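Local coordinates for protein chitinase A (Pteris ryukyuensis, PDB 5YLG) that probably binds chitin through this LysM domain, a carbohydrate-binding module of a larger family 18 glycosyl hydrolase thought to cleave O-glycosidic bonds, at residues A[27-31]-A[44-48]. Coordinates in Å, arbitrary orientation, origin at the centre of the assembly. Residues are numbered along the deposited sequence.
Sequences FESWN and VVCVS. With ZN (zinc ion), chain H.
In this βααβ LysM domain, the last turn of helix 24-29 and the residues after it pack beside extended strand 44-46 and the chain end; CA-CA distances of 6.5 Å (F27-V47) and 6.1 Å (W30-C46) set the register. F27 is helical (-55/-45, chi1 t); its CA-CB bond runs sideways, yet the buried ring end reaches the strand, CE1 3.4 Å from C46 O and CZ 3.9 Å from V45 CB. The CA-CB bond of E28 points away; its carboxylate binds zinc unequally (OE1 1.9 Å, OE2 2.5 Å). W30 (chi1 m; N to F27 O, 3.1 Å) sets one indole face over S48 CA (CZ3-CA 3.6 Å). N31 (-133/39, chi1 m; N to E28 O, 3.0 Å) accepts a hydrogen bond at OD1 from C46 N (2.8 Å, N-H...O 172°) and donates others from ND2 to C46 O (2.8 Å, 166°) and F27 O (2.8 Å, 162°). While V45 and V47 bond through their backbones to Y5 and T3, one carboxamide thus satisfies both backbone polar groups of C46, tying strand to helix end.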
loop_
_atom_site.group_PDB
_atom_site.type_symbol
_atom_site.label_atom_id
_atom_site.label_comp_id
_atom_site.label_asym_id
_atom_site.label_seq_id
_atom_site.Cartn_x
_atom_site.Cartn_y
_atom_site.Cartn_z
ATOM N N PHE A 27 -0.203 2.431 7.238
ATOM C CA PHE A 27 -0.169 1.482 6.147
ATOM C C PHE A 27 1.003 0.553 6.249
ATOM O O PHE A 27 0.890 -0.655 6.084
ATOM C CB PHE A 27 -0.069 2.255 4.813
ATOM C CG PHE A 27 0.037 1.404 3.600
ATOM C CD1 PHE A 27 -1.060 0.873 2.959
ATOM C CD2 PHE A 27 1.299 1.191 3.069
ATOM C CE1 PHE A 27 -0.876 0.104 1.830
ATOM C CE2 PHE A 27 1.472 0.399 1.969
ATOM C CZ PHE A 27 0.338 -0.116 1.350
ATOM N N GLU A 28 2.176 1.068 6.533
ATOM C CA GLU A 28 3.292 0.222 6.677
ATOM C C GLU A 28 3.146 -0.795 7.815
ATOM O O GLU A 28 3.524 -1.952 7.686
ATOM C CB GLU A 28 4.541 1.054 6.884
ATOM C CG GLU A 28 5.007 1.865 5.694
ATOM C CD GLU A 28 6.125 2.887 5.962
ATOM O OE1 GLU A 28 6.496 3.138 7.134
ATOM O OE2 GLU A 28 6.573 3.431 4.953
ATOM N N SER A 29 2.527 -0.359 8.918
ATOM C CA SER A 29 2.334 -1.226 10.079
ATOM C C SER A 29 1.417 -2.388 9.749
ATOM O O SER A 29 1.485 -3.452 10.421
ATOM C CB SER A 29 1.845 -0.393 11.283
ATOM O OG SER A 29 0.508 -0.298 11.257
ATOM N N TRP A 30 0.588 -2.264 8.749
ATOM C CA TRP A 30 -0.310 -3.321 8.316
ATOM C C TRP A 30 0.264 -4.166 7.186
ATOM O O TRP A 30 -0.347 -5.126 6.725
ATOM C CB TRP A 30 -1.622 -2.737 7.797
ATOM C CG TRP A 30 -2.284 -1.799 8.741
ATOM C CD1 TRP A 30 -2.158 -1.813 10.119
ATOM C CD2 TRP A 30 -3.126 -0.711 8.439
ATOM N NE1 TRP A 30 -2.869 -0.810 10.664
ATOM C CE2 TRP A 30 -3.463 -0.080 9.675
ATOM C CE3 TRP A 30 -3.597 -0.165 7.263
ATOM C CZ2 TRP A 30 -4.258 1.050 9.742
ATOM C CZ3 TRP A 30 -4.363 0.992 7.339
ATOM C CH2 TRP A 30 -4.710 1.559 8.544
ATOM N N ASN A 31 1.505 -3.898 6.724
ATOM C CA ASN A 31 2.108 -4.468 5.575
ATOM C C ASN A 31 3.528 -4.988 5.737
ATOM O O ASN A 31 4.333 -4.900 4.839
ATOM C CB ASN A 31 1.943 -3.491 4.370
ATOM C CG ASN A 31 0.551 -3.427 3.857
ATOM O OD1 ASN A 31 0.128 -4.421 3.182
ATOM N ND2 ASN A 31 -0.181 -2.389 4.146
ATOM N N VAL A 44 -0.441 -7.661 -3.490
ATOM C CA VAL A 44 -1.583 -7.418 -2.695
ATOM C C VAL A 44 -1.150 -6.763 -1.372
ATOM O O VAL A 44 -0.219 -7.237 -0.706
ATOM C CB VAL A 44 -2.322 -8.709 -2.363
ATOM C CG1 VAL A 44 -3.433 -8.500 -1.410
ATOM C CG2 VAL A 44 -2.802 -9.293 -3.708
ATOM N N VAL A 45 -1.808 -5.657 -1.035
ATOM C CA VAL A 45 -1.526 -4.927 0.221
ATOM C C VAL A 45 -2.742 -4.782 1.056
ATOM O O VAL A 45 -3.869 -4.903 0.570
ATOM C CB VAL A 45 -0.891 -3.554 -0.130
ATOM C CG1 VAL A 45 0.348 -3.728 -0.915
ATOM C CG2 VAL A 45 -1.886 -2.647 -0.847
ATOM N N CYS A 46 -2.581 -4.511 2.320
ATOM C CA CYS A 46 -3.641 -4.165 3.229
ATOM C C CYS A 46 -3.859 -2.721 3.351
ATOM O O CYS A 46 -2.908 -1.950 3.575
ATOM C CB CYS A 46 -3.276 -4.702 4.590
ATOM S SG CYS A 46 -3.229 -6.511 4.718
ATOM N N VAL A 47 -5.129 -2.307 3.238
ATOM C CA VAL A 47 -5.468 -0.925 3.350
ATOM C C VAL A 47 -6.396 -0.606 4.607
ATOM O O VAL A 47 -6.859 0.490 4.709
ATOM C CB VAL A 47 -6.013 -0.333 2.042
ATOM C CG1 VAL A 47 -5.072 -0.406 0.896
ATOM C CG2 VAL A 47 -7.303 -1.046 1.583
ATOM N N SER A 48 -6.513 -1.554 5.497
ATOM C CA SER A 48 -7.125 -1.303 6.824
ATOM C C SER A 48 -6.641 -2.418 7.673
ATOM O O SER A 48 -5.789 -3.222 7.282
ATOM C CB SER A 48 -8.701 -1.335 6.723
ATOM O OG SER A 48 -9.167 -2.671 6.593
HETATM ZN ZN ZN H . 7.765 4.451 6.859
#